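Local coordinates for putative uncharacterized protein (Rhodobacter sphaeroides 2.4.1, PDB 3FAC) that is of unknown function but belongs to the Gfa family, whose members are generally assigned zinc binding and a possible carbon-sulfur lyase activity, at residues A9-V14 with R47-A52; A39-S44 with Y88-A93; A52-L57 with C70-I75. All coordinates share one frame; numbering follows the deposited sequence.

In the fold
Contact 1 pairs 11-14 with 46-50 in the three-stranded antiparallel sheet of a small Gfa-family domain of the beta-tent clan; contacts 2 and 3 lie in the five-stranded one, and side-chain packing between contact 1 and the others joins the sheets. Contacts 2 and 3 belong to its two outermost strands, 38-42 and 55-58, and their centres lie about 17 Å apart. V14 CG2 of contact 1 meets A41 CB of contact 2 at 3.5 Å, and V10 CG2 lies 3.8 Å from L55 CD2 of contact 3. A52 ends contact 1 and begins contact 3. Contact 3 carries C70 and C73, cysteines consistent with the family's zinc site; here a disulfide joins C73 to C7.

Contact 1 of 3, residues A9-V14 with R47-A52; sequences AVEIEV and RVVRGA
The tight part of this contact is backbone. Strands 11-14 and 47-50 run antiparallel, and a classic beta bulge sets V49 and R50 together opposite E11. E11 N bonds R50 O at 2.9 Å, while E11 O takes the N-H of R50 on a lone pair and a bent, weak bond from that of V49. Beyond the bulge, E13 N donates to R47 O at 2.7 Å. G51 closes against A9, its CA 3.2 Å from A9 O: a CB here would collide with A9 O and V10 CA, and phi of 90° independently favours glycine. V10 and I12 are buried, and I12 leads its CD1 away from the partner strand. The looser, more solvent-facing side carries E11, E13, R47 and R50. R50 lays one guanidinium face over E11 CB and brings NH1 to E11 OE1 at a very short 2.4 Å, arriving from above the carboxylate plane; its NH2 also bonds G8 O. R47 and E13 run side by side, their salt bridge, R47 NH1 to E13 OE2, weak at 3.4 Å. E11 and R50, probably the more firmly held arginine, should largely offset each other's charge; E13, weakly bridged and near E15, is probably less well compensated.

Contact 2 of 3, residues A39-S44 with Y88-A93; sequences ATARLS and YGVNVA
Y88 turns its CG anti to the carbonyl carbon (chi1 -82°), and L43 does the same (chi1 -75°); chi2 of L43 puts CD1 anti to CA and leaves the CD2 branch to lie over one face of the ring, the leucine crossing the tyrosine at about a right angle. This is a CH-pi contact: L43 CD2 stands 3.9 Å from the centroid of the Y88 ring and 23° off its normal, displaced toward the rim where CE2 and CZ lie. R42 O sits at the ring edge, near its plane, but more distant. H78 meets the same tyrosine edge-to-face, and L46 also touches it.

Along the backbone, the weakly bonded strand 39-42 runs antiparallel to 88-91. V90 N gives A39 O a nearly straight bond of 3.1 Å in the carbonyl plane, whereas the return bond, A39 N to V90 O, is weak at 3.3 Å. Y88 N donates to A41 O at 2.9 Å, likewise in the carbonyl plane but more bent. Between these pairs, T40 CA comes within 3.4 Å of Y88 O as a CA-H...O contact. A39, A41, Y88 and V90 share one face. There the packing is light: A41 CB is 4.4 Å from Y88 CB, and A39 CB is 4.2 Å from V92 CG1. V14 and I12 of the three-stranded sheet cover this face, reaching A41 and V90.

Past V90 the chain bends in an Asx turn, N91 OD1 taking A93 N on a lone pair, while N91 ND2 bonds Y76 O and so fixes the amide from both ends. The chemistry is mostly apolar and backbone: the small side chain of A41 probably lets V14 of the other sheet come close, and the ring face of Y88 offers the L43 CD2 methyl a polarisable seat near its rim.

Contact 3 of 3, residues A52-L57 with C70-I75; sequences AENLTL and CRTCGI
Hydrogen bonds come first. R71 N points almost straight down the C=O axis of N54, at 2.9 Å from N54 O, and holds the start of the 70-75 loop to the chain entering strand 55-58. N54 also turns its carboxamide across the gap, CG anti to the backbone N (chi1 -160°), where OD1 receives T72 OG1 in plane, on a lone pair, at 3.1 Å. Van der Waals packing adds to this: R71 crosses N54 at about a right angle, its CG 3.3 Å from N54 OD1, and its CB meets T56 OG1. L55 CD2 closes against C70 N at 3.5 Å. An alanine at N54 would remove the carboxamide and would probably leave the T72 hydroxyl without its acceptor OD1 and R71 with less to pack on. Within the loop, C70 SG accepts long, weak bonds from T72 N and C73 N, an arrangement like that of a zinc knuckle, though the sulfur's place is less sure. Strand 66-70 ends at C70 beside the edge strand 55-58, with T77 and H78 of strand 76-80 touching L55, and the loop reaches C5 and C7, the latter joined to C73 by a disulfide.

Contact 1 of 3, residues A9-V14 with R47-A52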
ATOM      1  N   ALA A   9       3.516  -3.290  14.334  1.00 14.43           N
ATOM      2  CA  ALA A   9       2.327  -4.069  14.664  1.00 16.11           C
ATOM      3  C   ALA A   9       1.821  -4.874  13.470  1.00 17.25           C
ATOM      4  O   ALA A   9       1.313  -5.981  13.628  1.00 16.80           O
ATOM      5  CB  ALA A   9       1.217  -3.138  15.166  1.00 14.91           C
ATOM      6  N   VAL A  10       1.967  -4.316  12.274  1.00 18.56           N
ATOM      7  CA  VAL A  10       1.483  -4.983  11.073  1.00 19.27           C
ATOM      8  C   VAL A  10       2.598  -5.507  10.166  1.00 21.51           C
ATOM      9  O   VAL A  10       3.585  -4.816   9.910  1.00 20.08           O
ATOM     10  CB  VAL A  10       0.602  -4.025  10.241  1.00 18.48           C
ATOM     11  CG1 VAL A  10      -0.180  -4.806   9.211  1.00 18.28           C
ATOM     12  CG2 VAL A  10      -0.328  -3.240  11.149  1.00 19.30           C
ATOM     13  N   GLU A  11       2.436  -6.737   9.688  1.00 22.25           N
ATOM     14  CA  GLU A  11       3.405  -7.325   8.773  1.00 23.22           C
ATOM     15  C   GLU A  11       2.706  -8.068   7.647  1.00 22.96           C
ATOM     16  O   GLU A  11       1.874  -8.940   7.888  1.00 23.01           O
ATOM     17  CB  GLU A  11       4.351  -8.300   9.479  1.00 22.85           C
ATOM     18  CG  GLU A  11       5.371  -8.894   8.504  1.00 26.44           C
ATOM     19  CD  GLU A  11       6.390  -9.806   9.160  1.00 29.02           C
ATOM     20  OE1 GLU A  11       7.009  -9.385  10.161  1.00 30.87           O
ATOM     21  OE2 GLU A  11       6.585 -10.936   8.660  1.00 27.17           O
ATOM     22  N   ILE A  12       3.047  -7.719   6.416  1.00 22.95           N
ATOM     23  CA  ILE A  12       2.455  -8.381   5.269  1.00 23.14           C
ATOM     24  C   ILE A  12       3.512  -9.202   4.538  1.00 24.63           C
ATOM     25  O   ILE A  12       4.709  -9.095   4.817  1.00 25.21           O
ATOM     26  CB  ILE A  12       1.835  -7.364   4.288  1.00 21.77           C
ATOM     27  CG1 ILE A  12       2.900  -6.381   3.804  1.00 20.65           C
ATOM     28  CG2 ILE A  12       0.698  -6.616   4.964  1.00 21.11           C
ATOM     29  CD1 ILE A  12       2.418  -5.453   2.707  1.00 20.84           C
ATOM     30  N   GLU A  13       3.049 -10.033   3.611  1.00 26.36           N
ATOM     31  CA  GLU A  13       3.911 -10.885   2.800  1.00 28.42           C
ATOM     32  C   GLU A  13       3.357 -10.700   1.393  1.00 28.19           C
ATOM     33  O   GLU A  13       2.325 -11.277   1.052  1.00 27.56           O
ATOM     34  CB  GLU A  13       3.763 -12.341   3.247  1.00 31.13           C
ATOM     35  CG  GLU A  13       5.021 -13.185   3.124  1.00 37.03           C
ATOM     36  CD  GLU A  13       5.342 -13.581   1.700  1.00 40.28           C
ATOM     37  OE1 GLU A  13       5.497 -12.682   0.846  1.00 42.43           O
ATOM     38  OE2 GLU A  13       5.445 -14.800   1.438  1.00 41.50           O
ATOM     39  N   VAL A  14       4.026  -9.890   0.577  1.00 28.28           N
ATOM     40  CA  VAL A  14       3.524  -9.626  -0.769  1.00 29.95           C
ATOM     41  C   VAL A  14       4.506  -9.804  -1.923  1.00 30.77           C
ATOM     42  O   VAL A  14       5.704  -9.558  -1.790  1.00 31.63           O
ATOM     43  CB  VAL A  14       2.929  -8.195  -0.849  1.00 28.89           C
ATOM     44  CG1 VAL A  14       3.999  -7.167  -0.548  1.00 28.80           C
ATOM     45  CG2 VAL A  14       2.327  -7.951  -2.217  1.00 29.46           C
ATOM     46  N   ARG A  47      -0.519 -11.364   1.564  1.00 23.26           N
ATOM     47  CA  ARG A  47      -0.959 -12.065   2.759  1.00 23.96           C
ATOM     48  C   ARG A  47      -0.580 -11.293   4.028  1.00 23.00           C
ATOM     49  O   ARG A  47       0.584 -10.958   4.236  1.00 23.49           O
ATOM     50  CB  ARG A  47      -0.327 -13.460   2.785  1.00 24.52           C
ATOM     51  CG  ARG A  47      -0.903 -14.387   3.841  1.00 29.42           C
ATOM     52  CD  ARG A  47      -0.288 -15.789   3.795  1.00 31.27           C
ATOM     53  NE  ARG A  47       0.987 -15.888   4.507  1.00 32.76           N
ATOM     54  CZ  ARG A  47       2.184 -15.719   3.951  1.00 35.44           C
ATOM     55  NH1 ARG A  47       2.291 -15.436   2.658  1.00 36.25           N
ATOM     56  NH2 ARG A  47       3.281 -15.847   4.691  1.00 34.45           N
ATOM     57  N   VAL A  48      -1.571 -11.008   4.868  1.00 22.84           N
ATOM     58  CA  VAL A  48      -1.344 -10.294   6.121  1.00 21.16           C
ATOM     59  C   VAL A  48      -0.769 -11.268   7.148  1.00 22.27           C
ATOM     60  O   VAL A  48      -1.472 -12.136   7.661  1.00 21.66           O
ATOM     61  CB  VAL A  48      -2.662  -9.692   6.658  1.00 21.52           C
ATOM     62  CG1 VAL A  48      -2.441  -9.075   8.034  1.00 21.41           C
ATOM     63  CG2 VAL A  48      -3.178  -8.644   5.687  1.00 18.46           C
ATOM     64  N   VAL A  49       0.518 -11.113   7.442  1.00 23.14           N
ATOM     65  CA  VAL A  49       1.217 -11.986   8.381  1.00 23.51           C
ATOM     66  C   VAL A  49       0.781 -11.793   9.832  1.00 25.18           C
ATOM     67  O   VAL A  49       0.471 -12.763  10.529  1.00 25.05           O
ATOM     68  CB  VAL A  49       2.742 -11.779   8.271  1.00 22.15           C
ATOM     69  CG1 VAL A  49       3.471 -12.740   9.191  1.00 21.76           C
ATOM     70  CG2 VAL A  49       3.182 -11.995   6.833  1.00 21.54           C
ATOM     71  N   ARG A  50       0.767 -10.545  10.289  1.00 25.39           N
ATOM     72  CA  ARG A  50       0.357 -10.242  11.652  1.00 25.65           C
ATOM     73  C   ARG A  50      -0.165  -8.812  11.760  1.00 26.24           C
ATOM     74  O   ARG A  50       0.166  -7.953  10.941  1.00 25.98           O
ATOM     75  CB  ARG A  50       1.529 -10.426  12.624  1.00 25.86           C
ATOM     76  CG  ARG A  50       2.625  -9.382  12.491  1.00 28.63           C
ATOM     77  CD  ARG A  50       3.417  -9.222  13.790  1.00 29.79           C
ATOM     78  NE  ARG A  50       4.424  -8.169  13.678  1.00 30.30           N
ATOM     79  CZ  ARG A  50       5.502  -8.253  12.907  1.00 29.25           C
ATOM     80  NH1 ARG A  50       5.719  -9.343  12.190  1.00 27.24           N
ATOM     81  NH2 ARG A  50       6.353  -7.241  12.839  1.00 30.47           N
ATOM     82  N   GLY A  51      -0.983  -8.567  12.778  1.00 25.56           N
ATOM     83  CA  GLY A  51      -1.524  -7.240  12.991  1.00 25.95           C
ATOM     84  C   GLY A  51      -2.845  -6.977  12.302  1.00 25.89           C
ATOM     85  O   GLY A  51      -3.279  -5.833  12.212  1.00 27.16           O
ATOM     86  N   ALA A  52      -3.490  -8.028  11.811  1.00 26.03           N
ATOM     87  CA  ALA A  52      -4.774  -7.867  11.135  1.00 27.07           C
ATOM     88  C   ALA A  52      -5.775  -7.126  12.023  1.00 27.26           C
ATOM     89  O   ALA A  52      -6.615  -6.379  11.531  1.00 28.26           O
ATOM     90  CB  ALA A  52      -5.331  -9.229  10.742  1.00 27.08           C
TER

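Contact 2 of 3, residues A39-S44 with Y88-A93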
ATOM      1  N   ALA A  39       2.752   0.301  -5.644  1.00 29.14           N
ATOM      2  CA  ALA A  39       3.129  -0.691  -6.647  1.00 29.12           C
ATOM      3  C   ALA A  39       2.041  -1.760  -6.593  1.00 29.70           C
ATOM      4  O   ALA A  39       1.544  -2.080  -5.516  1.00 29.64           O
ATOM      5  CB  ALA A  39       4.481  -1.293  -6.313  1.00 28.65           C
ATOM      6  N   THR A  40       1.673  -2.311  -7.744  1.00 30.38           N
ATOM      7  CA  THR A  40       0.609  -3.313  -7.812  1.00 32.29           C
ATOM      8  C   THR A  40       0.966  -4.707  -7.285  1.00 32.77           C
ATOM      9  O   THR A  40       2.136  -5.041  -7.116  1.00 31.75           O
ATOM     10  CB  THR A  40       0.092  -3.451  -9.265  1.00 33.22           C
ATOM     11  OG1 THR A  40      -0.357  -2.174  -9.733  1.00 35.50           O
ATOM     12  CG2 THR A  40      -1.069  -4.430  -9.337  1.00 34.52           C
ATOM     13  N   ALA A  41      -0.068  -5.507  -7.024  1.00 33.68           N
ATOM     14  CA  ALA A  41       0.085  -6.876  -6.540  1.00 34.37           C
ATOM     15  C   ALA A  41      -1.241  -7.636  -6.651  1.00 35.38           C
ATOM     16  O   ALA A  41      -2.275  -7.159  -6.189  1.00 34.56           O
ATOM     17  CB  ALA A  41       0.564  -6.870  -5.096  1.00 32.10           C
ATOM     18  N   ARG A  42      -1.210  -8.815  -7.268  1.00 36.38           N
ATOM     19  CA  ARG A  42      -2.415  -9.627  -7.424  1.00 37.64           C
ATOM     20  C   ARG A  42      -2.999  -9.957  -6.052  1.00 37.94           C
ATOM     21  O   ARG A  42      -2.262 -10.069  -5.071  1.00 37.75           O
ATOM     22  CB  ARG A  42      -2.092 -10.936  -8.150  1.00 39.44           C
ATOM     23  CG  ARG A  42      -1.455 -10.777  -9.522  1.00 42.82           C
ATOM     24  CD  ARG A  42      -1.040 -12.135 -10.077  1.00 45.62           C
ATOM     25  NE  ARG A  42      -0.349 -12.033 -11.360  1.00 48.65           N
ATOM     26  CZ  ARG A  42      -0.928 -11.666 -12.501  1.00 50.33           C
ATOM     27  NH1 ARG A  42      -2.219 -11.363 -12.527  1.00 51.73           N
ATOM     28  NH2 ARG A  42      -0.213 -11.603 -13.619  1.00 50.64           N
ATOM     29  N   LEU A  43      -4.319 -10.116  -5.988  1.00 37.57           N
ATOM     30  CA  LEU A  43      -4.995 -10.445  -4.734  1.00 37.31           C
ATOM     31  C   LEU A  43      -4.381 -11.670  -4.073  1.00 36.58           C
ATOM     32  O   LEU A  43      -4.198 -11.705  -2.855  1.00 36.69           O
ATOM     33  CB  LEU A  43      -6.480 -10.725  -4.973  1.00 39.60           C
ATOM     34  CG  LEU A  43      -7.439  -9.568  -5.252  1.00 41.40           C
ATOM     35  CD1 LEU A  43      -8.850 -10.121  -5.407  1.00 41.48           C
ATOM     36  CD2 LEU A  43      -7.386  -8.560  -4.110  1.00 41.56           C
ATOM     37  N   SER A  44      -4.074 -12.677  -4.883  1.00 35.08           N
ATOM     38  CA  SER A  44      -3.488 -13.911  -4.378  1.00 33.18           C
ATOM     39  C   SER A  44      -1.987 -13.805  -4.109  1.00 31.60           C
ATOM     40  O   SER A  44      -1.330 -14.809  -3.836  1.00 31.36           O
ATOM     41  CB  SER A  44      -3.770 -15.058  -5.354  1.00 32.40           C
ATOM     42  OG  SER A  44      -3.438 -14.692  -6.682  1.00 33.97           O
ATOM     43  N   TYR A  88      -3.902  -4.893  -5.488  1.00 37.72           N
ATOM     44  CA  TYR A  88      -3.642  -4.220  -4.232  1.00 35.96           C
ATOM     45  C   TYR A  88      -2.622  -3.134  -4.526  1.00 34.82           C
ATOM     46  O   TYR A  88      -1.792  -3.283  -5.419  1.00 35.79           O
ATOM     47  CB  TYR A  88      -3.033  -5.181  -3.208  1.00 36.69           C
ATOM     48  CG  TYR A  88      -3.998  -6.066  -2.454  1.00 35.99           C
ATOM     49  CD1 TYR A  88      -5.003  -5.522  -1.655  1.00 36.13           C
ATOM     50  CD2 TYR A  88      -3.856  -7.450  -2.477  1.00 36.82           C
ATOM     51  CE1 TYR A  88      -5.838  -6.341  -0.889  1.00 36.02           C
ATOM     52  CE2 TYR A  88      -4.681  -8.276  -1.718  1.00 36.58           C
ATOM     53  CZ  TYR A  88      -5.667  -7.717  -0.926  1.00 35.90           C
ATOM     54  OH  TYR A  88      -6.465  -8.538  -0.161  1.00 34.66           O
ATOM     55  N   GLY A  89      -2.697  -2.040  -3.782  1.00 32.29           N
ATOM     56  CA  GLY A  89      -1.742  -0.966  -3.942  1.00 29.04           C
ATOM     57  C   GLY A  89      -0.931  -1.027  -2.667  1.00 27.29           C
ATOM     58  O   GLY A  89      -1.485  -0.877  -1.580  1.00 28.30           O
ATOM     59  N   VAL A  90       0.372  -1.263  -2.782  1.00 25.49           N
ATOM     60  CA  VAL A  90       1.222  -1.371  -1.603  1.00 22.34           C
ATOM     61  C   VAL A  90       2.153  -0.183  -1.404  1.00 22.02           C
ATOM     62  O   VAL A  90       2.686   0.374  -2.365  1.00 23.28           O
ATOM     63  CB  VAL A  90       2.086  -2.652  -1.659  1.00 21.75           C
ATOM     64  CG1 VAL A  90       2.920  -2.782  -0.389  1.00 20.37           C
ATOM     65  CG2 VAL A  90       1.204  -3.866  -1.827  1.00 20.74           C
ATOM     66  N   ASN A  91       2.342   0.193  -0.144  1.00 19.47           N
ATOM     67  CA  ASN A  91       3.224   1.294   0.220  1.00 18.24           C
ATOM     68  C   ASN A  91       4.668   0.779   0.076  1.00 18.31           C
ATOM     69  O   ASN A  91       5.132  -0.018   0.898  1.00 17.35           O
ATOM     70  CB  ASN A  91       2.958   1.698   1.673  1.00 17.61           C
ATOM     71  CG  ASN A  91       3.583   3.031   2.043  1.00 17.88           C
ATOM     72  OD1 ASN A  91       4.675   3.371   1.594  1.00 18.43           O
ATOM     73  ND2 ASN A  91       2.892   3.787   2.886  1.00 16.65           N
ATOM     74  N   VAL A  92       5.370   1.229  -0.962  1.00 16.36           N
ATOM     75  CA  VAL A  92       6.749   0.794  -1.200  1.00 16.89           C
ATOM     76  C   VAL A  92       7.674   1.038  -0.002  1.00 15.52           C
ATOM     77  O   VAL A  92       8.603   0.271   0.240  1.00 14.53           O
ATOM     78  CB  VAL A  92       7.374   1.507  -2.444  1.00 16.48           C
ATOM     79  CG1 VAL A  92       6.480   1.323  -3.666  1.00 18.01           C
ATOM     80  CG2 VAL A  92       7.591   2.985  -2.154  1.00 16.19           C
ATOM     81  N   ALA A  93       7.410   2.104   0.746  1.00 13.97           N
ATOM     82  CA  ALA A  93       8.237   2.445   1.893  1.00 12.27           C
ATOM     83  C   ALA A  93       8.162   1.450   3.047  1.00 11.19           C
ATOM     84  O   ALA A  93       9.023   1.455   3.924  1.00 12.81           O
ATOM     85  CB  ALA A  93       7.886   3.836   2.384  1.00 14.49           C
TER

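Contact 3 of 3, residues A52-L57 with C70-I75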
ATOM      1  N   ALA A  52      -3.490  -8.028  11.811  1.00 26.03           N
ATOM      2  CA  ALA A  52      -4.774  -7.867  11.135  1.00 27.07           C
ATOM      3  C   ALA A  52      -5.775  -7.126  12.023  1.00 27.26           C
ATOM      4  O   ALA A  52      -6.615  -6.379  11.531  1.00 28.26           O
ATOM      5  CB  ALA A  52      -5.331  -9.229  10.742  1.00 27.08           C
ATOM      6  N   GLU A  53      -5.673  -7.327  13.333  1.00 27.22           N
ATOM      7  CA  GLU A  53      -6.577  -6.682  14.278  1.00 26.30           C
ATOM      8  C   GLU A  53      -6.203  -5.231  14.571  1.00 26.01           C
ATOM      9  O   GLU A  53      -6.992  -4.490  15.156  1.00 25.11           O
ATOM     10  CB  GLU A  53      -6.598  -7.451  15.601  1.00 27.33           C
ATOM     11  CG  GLU A  53      -5.348  -7.248  16.449  1.00 29.38           C
ATOM     12  CD  GLU A  53      -4.240  -8.236  16.133  1.00 29.40           C
ATOM     13  OE1 GLU A  53      -4.128  -8.671  14.964  1.00 29.77           O
ATOM     14  OE2 GLU A  53      -3.470  -8.566  17.061  1.00 28.21           O
ATOM     15  N   ASN A  54      -5.002  -4.829  14.166  1.00 25.11           N
ATOM     16  CA  ASN A  54      -4.526  -3.473  14.417  1.00 22.29           C
ATOM     17  C   ASN A  54      -4.641  -2.567  13.195  1.00 21.64           C
ATOM     18  O   ASN A  54      -4.187  -1.424  13.216  1.00 20.86           O
ATOM     19  CB  ASN A  54      -3.076  -3.524  14.904  1.00 20.78           C
ATOM     20  CG  ASN A  54      -2.657  -2.263  15.628  1.00 21.21           C
ATOM     21  OD1 ASN A  54      -2.086  -1.348  15.036  1.00 24.05           O
ATOM     22  ND2 ASN A  54      -2.948  -2.206  16.923  1.00 22.41           N
ATOM     23  N   LEU A  55      -5.251  -3.079  12.130  1.00 19.46           N
ATOM     24  CA  LEU A  55      -5.426  -2.299  10.913  1.00 17.04           C
ATOM     25  C   LEU A  55      -6.793  -1.640  10.835  1.00 16.06           C
ATOM     26  O   LEU A  55      -7.789  -2.197  11.288  1.00 15.04           O
ATOM     27  CB  LEU A  55      -5.226  -3.179   9.679  1.00 16.47           C
ATOM     28  CG  LEU A  55      -3.787  -3.413   9.214  1.00 19.45           C
ATOM     29  CD1 LEU A  55      -3.800  -4.362   8.018  1.00 17.25           C
ATOM     30  CD2 LEU A  55      -3.132  -2.079   8.837  1.00 17.34           C
ATOM     31  N   THR A  56      -6.836  -0.443  10.258  1.00 15.36           N
ATOM     32  CA  THR A  56      -8.087   0.281  10.105  1.00 14.41           C
ATOM     33  C   THR A  56      -8.504   0.321   8.644  1.00 15.43           C
ATOM     34  O   THR A  56      -7.681   0.520   7.748  1.00 17.96           O
ATOM     35  CB  THR A  56      -7.980   1.718  10.630  1.00 12.80           C
ATOM     36  OG1 THR A  56      -7.703   1.690  12.037  1.00 13.30           O
ATOM     37  CG2 THR A  56      -9.290   2.465  10.389  1.00  7.45           C
ATOM     38  N   LEU A  57      -9.793   0.126   8.410  1.00 15.73           N
ATOM     39  CA  LEU A  57     -10.341   0.129   7.065  1.00 15.61           C
ATOM     40  C   LEU A  57     -11.014   1.458   6.769  1.00 15.79           C
ATOM     41  O   LEU A  57     -11.795   1.966   7.575  1.00 16.62           O
ATOM     42  CB  LEU A  57     -11.356  -1.005   6.918  1.00 16.02           C
ATOM     43  CG  LEU A  57     -12.234  -0.999   5.669  1.00 17.31           C
ATOM     44  CD1 LEU A  57     -11.372  -1.159   4.416  1.00 17.18           C
ATOM     45  CD2 LEU A  57     -13.243  -2.121   5.776  1.00 14.88           C
ATOM     46  N   CYS A  70      -2.378   1.221   9.722  1.00 14.96           N
ATOM     47  CA  CYS A  70      -2.137   0.821  11.102  1.00 15.47           C
ATOM     48  C   CYS A  70      -2.730   1.831  12.086  1.00 16.00           C
ATOM     49  O   CYS A  70      -2.422   3.015  12.021  1.00 16.91           O
ATOM     50  CB  CYS A  70      -0.632   0.684  11.327  1.00 14.99           C
ATOM     51  SG  CYS A  70      -0.179   0.196  12.995  1.00 10.87           S
ATOM     52  N   ARG A  71      -3.571   1.362  13.004  1.00 16.75           N
ATOM     53  CA  ARG A  71      -4.215   2.250  13.979  1.00 17.14           C
ATOM     54  C   ARG A  71      -3.245   2.878  14.978  1.00 15.70           C
ATOM     55  O   ARG A  71      -3.561   3.890  15.602  1.00 15.75           O
ATOM     56  CB  ARG A  71      -5.307   1.491  14.748  1.00 18.08           C
ATOM     57  CG  ARG A  71      -4.769   0.407  15.671  1.00 22.96           C
ATOM     58  CD  ARG A  71      -5.850  -0.575  16.115  1.00 24.10           C
ATOM     59  NE  ARG A  71      -6.861   0.043  16.968  1.00 29.00           N
ATOM     60  CZ  ARG A  71      -6.648   0.463  18.213  1.00 31.18           C
ATOM     61  NH1 ARG A  71      -5.450   0.335  18.772  1.00 32.07           N
ATOM     62  NH2 ARG A  71      -7.639   1.017  18.903  1.00 32.52           N
ATOM     63  N   THR A  72      -2.064   2.286  15.123  1.00 13.71           N
ATOM     64  CA  THR A  72      -1.081   2.789  16.074  1.00 11.88           C
ATOM     65  C   THR A  72      -0.146   3.846  15.498  1.00 12.00           C
ATOM     66  O   THR A  72      -0.075   4.961  16.019  1.00 10.36           O
ATOM     67  CB  THR A  72      -0.232   1.635  16.655  1.00 11.14           C
ATOM     68  OG1 THR A  72      -1.100   0.648  17.217  1.00 12.26           O
ATOM     69  CG2 THR A  72       0.690   2.142  17.749  1.00  7.27           C
ATOM     70  N   CYS A  73       0.575   3.499  14.435  1.00 11.08           N
ATOM     71  CA  CYS A  73       1.507   4.436  13.826  1.00  9.96           C
ATOM     72  C   CYS A  73       0.885   5.222  12.668  1.00  9.59           C
ATOM     73  O   CYS A  73       1.492   6.155  12.133  1.00  8.84           O
ATOM     74  CB  CYS A  73       2.770   3.695  13.369  1.00 10.59           C
ATOM     75  SG  CYS A  73       2.485   2.230  12.349  1.00 12.08           S
ATOM     76  N   GLY A  74      -0.329   4.845  12.286  1.00  6.37           N
ATOM     77  CA  GLY A  74      -1.017   5.538  11.210  1.00  6.90           C
ATOM     78  C   GLY A  74      -0.440   5.314   9.826  1.00  7.17           C
ATOM     79  O   GLY A  74      -0.861   5.963   8.870  1.00  5.41           O
ATOM     80  N   ILE A  75       0.511   4.389   9.705  1.00  9.10           N
ATOM     81  CA  ILE A  75       1.142   4.113   8.417  1.00  9.39           C
ATOM     82  C   ILE A  75       0.292   3.300   7.445  1.00 11.40           C
ATOM     83  O   ILE A  75      -0.183   2.211   7.764  1.00 11.87           O
ATOM     84  CB  ILE A  75       2.488   3.384   8.604  1.00  9.14           C
ATOM     85  CG1 ILE A  75       3.456   4.270   9.395  1.00 10.57           C
ATOM     86  CG2 ILE A  75       3.067   3.000   7.244  1.00  4.63           C
ATOM     87  CD1 ILE A  75       3.716   5.635   8.755  1.00  8.96           C
TER